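Exodeoxyribonuclease 10 (PDB 4FZX) degrades single-stranded and double-stranded DNA from the 3' end as a magnesium-dependent exonuclease of the DnaQ (DEDDh) family. Local coordinates at residues A20-I25 against I142-L147; E8-G11 against I16-I19; D66-Y71 against P90-E95. All coordinates share one frame; numbering follows the deposited sequence.

Contact 1 of 3, residues A20-I25 against I142-L147; sequences ASVDVI and ITAALL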
ATOM      1  N   ALA C  20      33.835   4.844  21.715  1.00 11.08           N
ATOM      2  CA  ALA C  20      34.781   4.952  20.613  1.00 10.44           C
ATOM      3  C   ALA C  20      34.090   5.545  19.392  1.00 10.91           C
ATOM      4  O   ALA C  20      32.852   5.536  19.308  1.00  8.50           O
ATOM      5  CB  ALA C  20      35.347   3.587  20.281  1.00 10.68           C
ATOM      6  N   SER C  21      34.887   6.025  18.434  1.00 10.00           N
ATOM      7  CA  SER C  21      34.357   6.460  17.143  1.00 11.59           C
ATOM      8  C   SER C  21      35.381   6.363  16.008  1.00 12.06           C
ATOM      9  O   SER C  21      36.592   6.371  16.237  1.00 12.55           O
ATOM     10  CB  SER C  21      33.794   7.893  17.226  1.00 11.54           C
ATOM     11  OG  SER C  21      34.827   8.857  17.304  1.00 13.32           O
ATOM     12  N   VAL C  22      34.879   6.284  14.778  1.00 12.62           N
ATOM     13  CA  VAL C  22      35.688   6.557  13.605  1.00 11.54           C
ATOM     14  C   VAL C  22      34.922   7.507  12.697  1.00 12.38           C
ATOM     15  O   VAL C  22      33.698   7.663  12.827  1.00 11.66           O
ATOM     16  CB  VAL C  22      36.007   5.271  12.835  1.00 11.82           C
ATOM     17  CG1 VAL C  22      37.014   4.426  13.601  1.00  9.16           C
ATOM     18  CG2 VAL C  22      34.720   4.481  12.568  1.00 11.18           C
ATOM     19  N   ASP C  23      35.633   8.144  11.774  1.00 12.28           N
ATOM     20  CA  ASP C  23      34.972   9.014  10.816  1.00 13.11           C
ATOM     21  C   ASP C  23      35.017   8.358   9.456  1.00 13.42           C
ATOM     22  O   ASP C  23      36.015   7.714   9.094  1.00 12.98           O
ATOM     23  CB  ASP C  23      35.638  10.403  10.783  1.00 13.47           C
ATOM     24  CG  ASP C  23      35.524  11.148  12.114  1.00 16.43           C
ATOM     25  OD1 ASP C  23      34.673  10.779  12.946  1.00 19.00           O
ATOM     26  OD2 ASP C  23      36.324  12.080  12.355  1.00 24.23           O
ATOM     27  N   VAL C  24      33.914   8.458   8.726  1.00 15.01           N
ATOM     28  CA  VAL C  24      33.891   8.053   7.329  1.00 16.43           C
ATOM     29  C   VAL C  24      33.897   9.295   6.445  1.00 18.10           C
ATOM     30  O   VAL C  24      33.022  10.148   6.555  1.00 19.22           O
ATOM     31  CB  VAL C  24      32.667   7.151   7.007  1.00 16.43           C
ATOM     32  CG1 VAL C  24      32.606   6.838   5.511  1.00 13.81           C
ATOM     33  CG2 VAL C  24      32.727   5.845   7.824  1.00 14.38           C
ATOM     34  N   ILE C  25      34.966   9.443   5.671  1.00 21.02           N
ATOM     35  CA  ILE C  25      35.153  10.585   4.770  1.00 22.68           C
ATOM     36  C   ILE C  25      35.542  10.017   3.405  1.00 23.64           C
ATOM     37  O   ILE C  25      36.558   9.343   3.287  1.00 23.23           O
ATOM     38  CB  ILE C  25      36.312  11.522   5.262  1.00 23.35           C
ATOM     39  CG1 ILE C  25      36.179  11.827   6.764  1.00 23.92           C
ATOM     40  CG2 ILE C  25      36.363  12.822   4.426  1.00 23.05           C
ATOM     41  CD1 ILE C  25      37.169  12.868   7.304  1.00 20.19           C
ATOM     42  N   ILE C 142      33.417  -2.216  12.305  1.00 10.22           N
ATOM     43  CA  ILE C 142      32.394  -3.069  11.710  1.00  9.43           C
ATOM     44  C   ILE C 142      31.253  -2.206  11.170  1.00  9.48           C
ATOM     45  O   ILE C 142      30.857  -2.330  10.017  1.00  9.71           O
ATOM     46  CB  ILE C 142      31.812  -4.061  12.752  1.00  8.86           C
ATOM     47  CG1 ILE C 142      32.908  -4.979  13.308  1.00  9.30           C
ATOM     48  CG2 ILE C 142      30.674  -4.863  12.142  1.00  8.36           C
ATOM     49  CD1 ILE C 142      33.746  -5.669  12.255  1.00 12.71           C
ATOM     50  N   THR C 143      30.777  -1.287  11.998  1.00  9.76           N
ATOM     51  CA  THR C 143      29.629  -0.471  11.646  1.00 10.35           C
ATOM     52  C   THR C 143      29.987   0.505  10.530  1.00 10.75           C
ATOM     53  O   THR C 143      29.237   0.649   9.571  1.00 11.45           O
ATOM     54  CB  THR C 143      29.088   0.261  12.873  1.00  9.94           C
ATOM     55  OG1 THR C 143      28.777  -0.706  13.881  1.00 12.05           O
ATOM     56  CG2 THR C 143      27.825   1.079  12.542  1.00  7.21           C
ATOM     57  N   ALA C 144      31.196   1.056  10.587  1.00 10.52           N
ATOM     58  CA  ALA C 144      31.680   1.925   9.519  1.00 11.15           C
ATOM     59  C   ALA C 144      31.744   1.166   8.198  1.00 11.81           C
ATOM     60  O   ALA C 144      31.257   1.653   7.170  1.00 12.41           O
ATOM     61  CB  ALA C 144      33.053   2.510   9.872  1.00  9.73           C
ATOM     62  N   ALA C 145      32.319  -0.035   8.222  1.00 12.26           N
ATOM     63  CA  ALA C 145      32.333  -0.874   7.014  1.00 12.94           C
ATOM     64  C   ALA C 145      30.915  -1.127   6.505  1.00 12.64           C
ATOM     65  O   ALA C 145      30.655  -1.083   5.306  1.00 14.22           O
ATOM     66  CB  ALA C 145      33.068  -2.212   7.273  1.00 12.28           C
ATOM     67  N   LEU C 146      29.995  -1.388   7.424  1.00 12.64           N
ATOM     68  CA  LEU C 146      28.605  -1.579   7.058  1.00 11.66           C
ATOM     69  C   LEU C 146      27.994  -0.317   6.439  1.00 12.01           C
ATOM     70  O   LEU C 146      27.230  -0.398   5.484  1.00 12.57           O
ATOM     71  CB  LEU C 146      27.793  -2.012   8.274  1.00 11.39           C
ATOM     72  CG  LEU C 146      26.280  -2.045   8.075  1.00 11.66           C
ATOM     73  CD1 LEU C 146      25.881  -3.012   6.939  1.00 11.02           C
ATOM     74  CD2 LEU C 146      25.559  -2.382   9.384  1.00 11.21           C
ATOM     75  N   LEU C 147      28.344   0.847   6.977  1.00 11.53           N
ATOM     76  CA  LEU C 147      27.774   2.096   6.502  1.00 11.83           C
ATOM     77  C   LEU C 147      28.294   2.420   5.099  1.00 12.46           C
ATOM     78  O   LEU C 147      27.537   2.839   4.224  1.00 13.06           O
ATOM     79  CB  LEU C 147      28.104   3.238   7.472  1.00 11.56           C
ATOM     80  CG  LEU C 147      27.897   4.642   6.886  1.00 12.62           C
ATOM     81  CD1 LEU C 147      26.389   4.995   6.786  1.00  8.24           C
ATOM     82  CD2 LEU C 147      28.650   5.672   7.682  1.00  8.10           C
TER
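Val22 and Val24 of strand 20-25 meet Ala144 and Leu147 of helix 142-147 in a helix-on-sheet packing that belongs to the RNase H-like core of the DEDDh exonucleases. Segment 20-25 lies on an inner strand of the mixed sheet, between 2-9 and 28-36, and the helix segment is part of the long helix 136-154 that lies on one face of it. Over these short segments the two axes run in nearly the same direction, 24° apart, and come within 9.2 Å of each other. The strand's alternation decides who takes part: Val22 and Val24 point toward the helix, while Asp23 between them points away and is tied to Arg3 by a salt bridge and to Asn31 by a hydrogen bond.

The CB of Ala144 sits between the two valines and touches one methyl of each: CG2 of Val22 at 3.7 Å and CG2 of Val24 at 3.9 Å. The valines present this methyl from different rotamers. In Val22, CG2 sits between the backbone N and the carbonyl carbon; in Val24, it is CG1 that lies opposite the backbone N (chi1 175°), which leaves CG2 beside that nitrogen and turned to the helix.

One turn further along the helix, Leu147 comes in at a slant to Val24. Ile4 of the neighbouring strand touches Val22, Val24 and Leu147, and Ile29 of strand 28-36 packs on Val22 and Ala144. CD2 of Leu147 meets CG2 of Val24 at 4.1 Å, the same methyl that rests on Ala144.

Contact 2 of 3, residues E8-G11 against I16-I19; sequences ETCG and IVEI. With NA (sodium ion), chain G; nucleotides of chain A.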
ATOM      1  N   GLU C   8      30.059   0.581  24.871  1.00 11.55           N
ATOM      2  CA  GLU C   8      29.776  -0.581  25.699  1.00 10.79           C
ATOM      3  C   GLU C   8      29.388  -0.115  27.099  1.00  9.96           C
ATOM      4  O   GLU C   8      29.892   0.897  27.576  1.00  9.96           O
ATOM      5  CB  GLU C   8      30.981  -1.528  25.759  1.00 11.05           C
ATOM      6  CG  GLU C   8      31.572  -1.910  24.393  1.00 11.89           C
ATOM      7  CD  GLU C   8      30.576  -2.638  23.485  1.00 16.73           C
ATOM      8  OE1 GLU C   8      29.793  -3.486  23.976  1.00 15.43           O
ATOM      9  OE2 GLU C   8      30.592  -2.371  22.266  1.00 18.71           O
ATOM     10  N   THR C   9      28.488  -0.859  27.740  1.00  9.03           N
ATOM     11  CA  THR C   9      27.723  -0.373  28.885  1.00  7.98           C
ATOM     12  C   THR C   9      27.660  -1.415  30.004  1.00  8.88           C
ATOM     13  O   THR C   9      28.030  -2.573  29.827  1.00  7.94           O
ATOM     14  CB  THR C   9      26.273  -0.000  28.484  1.00  8.33           C
ATOM     15  OG1 THR C   9      25.645  -1.122  27.860  1.00  9.82           O
ATOM     16  CG2 THR C   9      26.249   1.206  27.510  1.00  7.08           C
ATOM     17  N   CYS C  10      27.183  -0.989  31.163  1.00  9.97           N
ATOM     18  CA  CYS C  10      26.959  -1.884  32.283  1.00 10.65           C
ATOM     19  C   CYS C  10      25.759  -2.788  32.075  1.00 10.99           C
ATOM     20  O   CYS C  10      25.503  -3.682  32.872  1.00 13.25           O
ATOM     21  CB  CYS C  10      26.778  -1.072  33.566  1.00 10.13           C
ATOM     22  SG  CYS C  10      28.222  -0.093  33.987  1.00 11.31           S
ATOM     23  N   GLY C  11      25.015  -2.555  31.010  1.00 12.48           N
ATOM     24  CA  GLY C  11      23.757  -3.260  30.798  1.00 11.38           C
ATOM     25  C   GLY C  11      22.869  -2.406  29.929  1.00 12.16           C
ATOM     26  O   GLY C  11      23.314  -1.407  29.376  1.00 12.00           O
ATOM     27  N   ILE C  16      28.319   3.619  31.327  1.00 10.48           N
ATOM     28  CA  ILE C  16      29.239   3.550  30.206  1.00 10.40           C
ATOM     29  C   ILE C  16      30.582   3.045  30.680  1.00 10.81           C
ATOM     30  O   ILE C  16      31.147   3.592  31.641  1.00  9.91           O
ATOM     31  CB  ILE C  16      29.456   4.933  29.615  1.00 11.55           C
ATOM     32  CG1 ILE C  16      28.113   5.672  29.512  1.00 14.58           C
ATOM     33  CG2 ILE C  16      30.225   4.845  28.272  1.00  6.46           C
ATOM     34  CD1 ILE C  16      27.106   5.000  28.548  1.00 15.40           C
ATOM     35  N   VAL C  17      31.101   2.013  30.014  1.00  8.54           N
ATOM     36  CA  VAL C  17      32.426   1.491  30.347  1.00  8.03           C
ATOM     37  C   VAL C  17      33.421   1.705  29.227  1.00  8.49           C
ATOM     38  O   VAL C  17      34.633   1.689  29.455  1.00  9.72           O
ATOM     39  CB  VAL C  17      32.396  -0.008  30.752  1.00  7.97           C
ATOM     40  CG1 VAL C  17      31.547  -0.191  32.002  1.00 10.67           C
ATOM     41  CG2 VAL C  17      31.842  -0.873  29.616  1.00  5.69           C
ATOM     42  N   GLU C  18      32.915   1.928  28.018  1.00  8.08           N
ATOM     43  CA  GLU C  18      33.772   2.264  26.885  1.00  8.14           C
ATOM     44  C   GLU C  18      32.999   3.079  25.841  1.00  8.37           C
ATOM     45  O   GLU C  18      31.835   2.817  25.570  1.00  7.83           O
ATOM     46  CB  GLU C  18      34.328   0.984  26.233  1.00  8.41           C
ATOM     47  CG  GLU C  18      35.627   1.194  25.438  1.00  8.90           C
ATOM     48  CD  GLU C  18      36.243  -0.105  24.912  1.00 15.01           C
ATOM     49  OE1 GLU C  18      35.511  -1.109  24.738  1.00 17.31           O
ATOM     50  OE2 GLU C  18      37.463  -0.107  24.618  1.00 19.72           O
ATOM     51  N   ILE C  19      33.686   4.006  25.194  1.00  9.31           N
ATOM     52  CA  ILE C  19      33.145   4.658  24.021  1.00 10.29           C
ATOM     53  C   ILE C  19      34.242   4.783  22.974  1.00 11.45           C
ATOM     54  O   ILE C  19      35.445   4.852  23.308  1.00 13.38           O
ATOM     55  CB  ILE C  19      32.622   6.051  24.367  1.00 10.45           C
ATOM     56  CG1 ILE C  19      31.880   6.659  23.171  1.00 13.03           C
ATOM     57  CG2 ILE C  19      33.787   6.962  24.829  1.00 11.09           C
ATOM     58  CD1 ILE C  19      31.126   7.968  23.505  1.00 15.18           C
TER
HETATM   59 NA    NA G 201      29.305  -2.902  20.498  1.00 24.09          NA
ATOM     60  P    DG A  17      25.849  -3.543  21.462  1.00 10.08           P
ATOM     61  OP1  DG A  17      27.078  -2.797  21.134  1.00 14.68           O
ATOM     62  OP2  DG A  17      25.661  -4.886  20.880  1.00 11.88           O
ATOM     63  O5'  DG A  17      25.675  -3.638  23.035  1.00 12.51           O
ATOM     64  C5'  DG A  17      25.868  -2.477  23.819  1.00 11.45           C
ATOM     65  C4'  DG A  17      25.981  -2.804  25.293  1.00 11.09           C
ATOM     66  O4'  DG A  17      24.687  -3.201  25.763  1.00 12.62           O
ATOM     67  C3'  DG A  17      26.915  -3.945  25.676  1.00 12.15           C
ATOM     68  O3'  DG A  17      28.217  -3.414  25.858  1.00 14.84           O
ATOM     69  C2'  DG A  17      26.325  -4.414  27.006  1.00 11.40           C
ATOM     70  C1'  DG A  17      24.838  -4.146  26.803  1.00 17.06           C
ATOM     71  N9   DG A  17      24.112  -5.311  26.353  1.00 17.95           N
ATOM     72  C8   DG A  17      23.954  -5.722  25.052  1.00 16.69           C
ATOM     73  N7   DG A  17      23.247  -6.803  24.946  1.00 18.30           N
ATOM     74  C5   DG A  17      22.908  -7.104  26.261  1.00 20.90           C
ATOM     75  C6   DG A  17      22.136  -8.167  26.761  1.00 25.48           C
ATOM     76  O6   DG A  17      21.577  -9.054  26.100  1.00 28.05           O
ATOM     77  N1   DG A  17      22.043  -8.127  28.155  1.00 27.29           N
ATOM     78  C2   DG A  17      22.623  -7.156  28.961  1.00 29.32           C
ATOM     79  N2   DG A  17      22.434  -7.274  30.295  1.00 30.62           N
ATOM     80  N3   DG A  17      23.363  -6.154  28.492  1.00 20.68           N
ATOM     81  C4   DG A  17      23.452  -6.206  27.140  1.00 18.76           C
TER
HETATM   82  O   HOH W   1      28.860  -5.040  21.908  1.00 34.93           O
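One carbonyl oxygen, Glu8 O, takes two backbone N-H groups in succession: Val17 N at 2.9 Å and Glu18 N at 3.2 Å. Both arrive from the same face of the carbonyl plane, Val17 the straighter at 167°. This is a classic beta bulge, in which Val17 and Glu18 together face Glu8 and the register slips by one before Thr9 pairs with Ile16. Glu8 N closes the antiparallel pair by donating to Glu18 O.

Glu8 and Glu18 lie side by side on one face of the sheet, their carboxylate planes 78° apart. They have different partners: Glu18 is held by Arg135 and the backbone N of Ala136, whereas Glu8, bent at chi2 (-61°), folds its carboxylate toward the DNA end. There OE2 binds a sodium ion at 2.2 Å, and OE1 accepts from a water on the same ion. O3' of DG17 of chain A lies 2.5 Å from Glu8 OE1, so short that the exact length is doubtful. Thr9 N also grips this O3', at 3.2 Å. On the other face, CG2 of Thr9 meets CD1 of Ile16 at 4.0 Å, while Thr9 OG1 bonds to Gly11 O. With Asp6 and Asp139 completing the protein ligands of the ion, this bulged hairpin carries the first acidic motif of the DEDDh active site.

Contact 3 of 3, residues D66-Y71 against P90-E95; sequences DVIPHY and PEMPGE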
ATOM      1  N   ASP C  66      33.546  13.619  31.384  1.00 17.28           N
ATOM      2  CA  ASP C  66      34.913  14.093  31.210  1.00 17.33           C
ATOM      3  C   ASP C  66      35.401  13.807  29.795  1.00 17.29           C
ATOM      4  O   ASP C  66      36.332  14.441  29.309  1.00 17.49           O
ATOM      5  CB  ASP C  66      35.844  13.382  32.206  1.00 18.84           C
ATOM      6  CG  ASP C  66      35.539  13.734  33.669  1.00 22.89           C
ATOM      7  OD1 ASP C  66      35.047  14.857  33.931  1.00 21.79           O
ATOM      8  OD2 ASP C  66      35.844  12.889  34.556  1.00 28.68           O
ATOM      9  N   VAL C  67      34.783  12.827  29.152  1.00 16.31           N
ATOM     10  CA  VAL C  67      35.363  12.185  27.975  1.00 16.16           C
ATOM     11  C   VAL C  67      34.519  12.521  26.746  1.00 14.14           C
ATOM     12  O   VAL C  67      35.043  12.754  25.649  1.00 13.62           O
ATOM     13  CB  VAL C  67      35.495  10.628  28.219  1.00 16.03           C
ATOM     14  CG1 VAL C  67      34.968   9.831  27.071  1.00 15.80           C
ATOM     15  CG2 VAL C  67      36.946  10.251  28.573  1.00 18.81           C
ATOM     16  N   ILE C  68      33.226  12.716  26.974  1.00 14.04           N
ATOM     17  CA  ILE C  68      32.290  12.949  25.871  1.00 13.94           C
ATOM     18  C   ILE C  68      32.615  14.159  24.975  1.00 14.19           C
ATOM     19  O   ILE C  68      32.443  14.079  23.756  1.00 14.19           O
ATOM     20  CB  ILE C  68      30.802  12.926  26.322  1.00 13.16           C
ATOM     21  CG1 ILE C  68      29.893  12.608  25.137  1.00 13.19           C
ATOM     22  CG2 ILE C  68      30.400  14.225  26.989  1.00 14.25           C
ATOM     23  CD1 ILE C  68      30.197  11.262  24.472  1.00 11.55           C
ATOM     24  N   PRO C  69      33.187  15.238  25.552  1.00 14.35           N
ATOM     25  CA  PRO C  69      33.436  16.404  24.686  1.00 15.71           C
ATOM     26  C   PRO C  69      34.415  16.141  23.544  1.00 15.07           C
ATOM     27  O   PRO C  69      34.319  16.785  22.510  1.00 16.32           O
ATOM     28  CB  PRO C  69      33.986  17.462  25.653  1.00 16.33           C
ATOM     29  CG  PRO C  69      33.474  17.018  27.018  1.00 16.32           C
ATOM     30  CD  PRO C  69      33.534  15.517  26.956  1.00 13.06           C
ATOM     31  N   HIS C  70      35.260  15.122  23.677  1.00 14.77           N
ATOM     32  CA  HIS C  70      36.210  14.763  22.610  1.00 13.77           C
ATOM     33  C   HIS C  70      35.535  14.220  21.367  1.00 12.87           C
ATOM     34  O   HIS C  70      36.119  14.212  20.285  1.00 12.70           O
ATOM     35  CB  HIS C  70      37.219  13.740  23.119  1.00 14.29           C
ATOM     36  CG  HIS C  70      38.034  14.227  24.274  1.00 15.27           C
ATOM     37  ND1 HIS C  70      38.156  13.519  25.449  1.00 16.70           N
ATOM     38  CD2 HIS C  70      38.747  15.367  24.444  1.00 14.52           C
ATOM     39  CE1 HIS C  70      38.902  14.202  26.296  1.00 16.03           C
ATOM     40  NE2 HIS C  70      39.274  15.328  25.709  1.00 17.25           N
ATOM     41  N   TYR C  71      34.283  13.819  21.522  1.00 13.33           N
ATOM     42  CA  TYR C  71      33.491  13.265  20.434  1.00 13.33           C
ATOM     43  C   TYR C  71      32.588  14.303  19.764  1.00 13.79           C
ATOM     44  O   TYR C  71      31.999  14.026  18.699  1.00 14.20           O
ATOM     45  CB  TYR C  71      32.671  12.065  20.947  1.00 13.80           C
ATOM     46  CG  TYR C  71      33.568  10.928  21.408  1.00 13.25           C
ATOM     47  CD1 TYR C  71      33.962   9.925  20.525  1.00 12.67           C
ATOM     48  CD2 TYR C  71      34.135  10.939  22.684  1.00 12.51           C
ATOM     49  CE1 TYR C  71      34.872   8.921  20.923  1.00 12.01           C
ATOM     50  CE2 TYR C  71      35.045   9.956  23.089  1.00 13.80           C
ATOM     51  CZ  TYR C  71      35.397   8.941  22.203  1.00 11.51           C
ATOM     52  OH  TYR C  71      36.284   7.966  22.599  1.00 13.26           O
ATOM     53  N   PRO C  90      25.242  11.057  27.005  1.00 19.48           N
ATOM     54  CA  PRO C  90      24.837  12.475  27.109  1.00 19.92           C
ATOM     55  C   PRO C  90      24.438  13.031  25.748  1.00 20.80           C
ATOM     56  O   PRO C  90      24.857  12.499  24.714  1.00 20.06           O
ATOM     57  CB  PRO C  90      26.118  13.180  27.596  1.00 20.19           C
ATOM     58  CG  PRO C  90      27.058  12.079  28.036  1.00 20.21           C
ATOM     59  CD  PRO C  90      26.691  10.881  27.213  1.00 18.87           C
ATOM     60  N   GLU C  91      23.622  14.080  25.747  1.00 21.99           N
ATOM     61  CA  GLU C  91      23.144  14.680  24.501  1.00 24.29           C
ATOM     62  C   GLU C  91      24.294  15.009  23.547  1.00 22.81           C
ATOM     63  O   GLU C  91      25.261  15.635  23.944  1.00 24.67           O
ATOM     64  CB  GLU C  91      22.322  15.943  24.789  1.00 24.55           C
ATOM     65  CG  GLU C  91      21.733  16.586  23.533  1.00 32.03           C
ATOM     66  CD  GLU C  91      20.776  17.740  23.845  1.00 42.21           C
ATOM     67  OE1 GLU C  91      21.015  18.870  23.353  1.00 44.28           O
ATOM     68  OE2 GLU C  91      19.787  17.516  24.578  1.00 43.37           O
HETATM   69  N   MSE C  92      24.163  14.605  22.287  1.00 22.21           N
HETATM   70  CA  MSE C  92      25.181  14.891  21.264  1.00 21.59           C
HETATM   71  C   MSE C  92      24.727  16.041  20.351  1.00 21.96           C
HETATM   72  O   MSE C  92      23.522  16.238  20.157  1.00 21.84           O
HETATM   73  CB  MSE C  92      25.463  13.637  20.419  1.00 22.36           C
HETATM   74  CG  MSE C  92      25.905  12.419  21.223  1.00 21.48           C
HETATM   75 SE   MSE C  92      27.528  12.787  22.247  1.00 31.71          SE
HETATM   76  CE  MSE C  92      28.783  12.971  20.781  1.00 14.23           C
ATOM     77  N   PRO C  93      25.695  16.798  19.791  1.00 21.23           N
ATOM     78  CA  PRO C  93      25.418  18.031  19.043  1.00 22.36           C
ATOM     79  C   PRO C  93      24.935  17.832  17.607  1.00 23.64           C
ATOM     80  O   PRO C  93      24.749  18.806  16.896  1.00 27.43           O
ATOM     81  CB  PRO C  93      26.779  18.739  19.016  1.00 20.73           C
ATOM     82  CG  PRO C  93      27.766  17.665  19.189  1.00 19.50           C
ATOM     83  CD  PRO C  93      27.121  16.691  20.132  1.00 20.35           C
ATOM     84  N   GLY C  94      24.779  16.599  17.157  1.00 23.56           N
ATOM     85  CA  GLY C  94      24.508  16.379  15.732  1.00 22.99           C
ATOM     86  C   GLY C  94      23.165  15.740  15.464  1.00 21.97           C
ATOM     87  O   GLY C  94      22.248  15.847  16.266  1.00 22.82           O
ATOM     88  N   GLU C  95      23.045  15.091  14.317  1.00 20.82           N
ATOM     89  CA  GLU C  95      21.851  14.314  13.986  1.00 21.15           C
ATOM     90  C   GLU C  95      22.238  12.828  13.884  1.00 18.28           C
ATOM     91  O   GLU C  95      23.350  12.496  13.488  1.00 15.92           O
ATOM     92  CB  GLU C  95      21.265  14.804  12.652  1.00 22.41           C
ATOM     93  CG  GLU C  95      19.748  14.729  12.556  1.00 31.95           C
ATOM     94  CD  GLU C  95      19.048  15.834  13.352  1.00 40.50           C
ATOM     95  OE1 GLU C  95      17.885  15.623  13.758  1.00 43.55           O
ATOM     96  OE2 GLU C  95      19.668  16.898  13.587  1.00 42.16           O
TER
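Ile68 and selenomethionine Met92 reach toward each other tip to tip, and the selenium does the touching. Met92 SE lies 3.7 Å from CG1 of Ile68, with CD1 of the same isoleucine 3.8 Å from this selenium, so it rests against the ethyl arm. Ile68 puts that arm there by holding CG1 roughly opposite its backbone N (chi1 -157°), while its second torsion folds CD1 round to the selenium as well. The Met92 chain is bent at both chi2 and chi3 (-59° and -68°), which curls its end back toward 66-71.

The terminal methyl then reaches past Ile68: Met92 CE is 4.0 Å from CB of Tyr71. The tyrosine ring leads away from this meeting; Ile68 O lies at the ring's edge, in its plane, and the hydroxyl bonds to His35. On the other flank Pro90 closes the group, CG of its ring meeting CG1 of Ile68 at 4.1 Å and lying equally close to CG2, the methyl branch. With an alanine here in place of Ile68, the ethyl arm and methyl branch go, which is likely to open a gap beside Pro90 and leave Met92 SE without its partner in this segment.

Residues 90-94 are loop between helix 82-88 and strand 95-98. Ile68 and Tyr71 also pack on Ile19, and Met92 on Tyr77, which sets the contact against the sheet. No hydrogen bond crosses between the segments; the two are joined by apolar packing, whose hold depends on the fit of shapes rather than on the direction of any bond.

Overall arrangement
All three contacts are largely buried. Contact 1 lies nearest the chain's centre, contact 2 at the DNA-binding end of the sheet, and contact 3 farthest out, with partly exposed Pro90 at its margin. Contacts 1 and 2 share strand 16-25, which packs apolar residues against the helix in one and bonds by its backbone to the metal-bearing strand 2-9 in the other. No strand residue takes part in the touching of contact 3, but it leans on strand 16-25: CD1 of Ile19 meets CD1 of Ile68 at 3.6 Å, and the Tyr71 ring packs on Ser21. Backbone hydrogen bonds join the segments of contact 2; side-chain packing alone joins those of contacts 1 and 3.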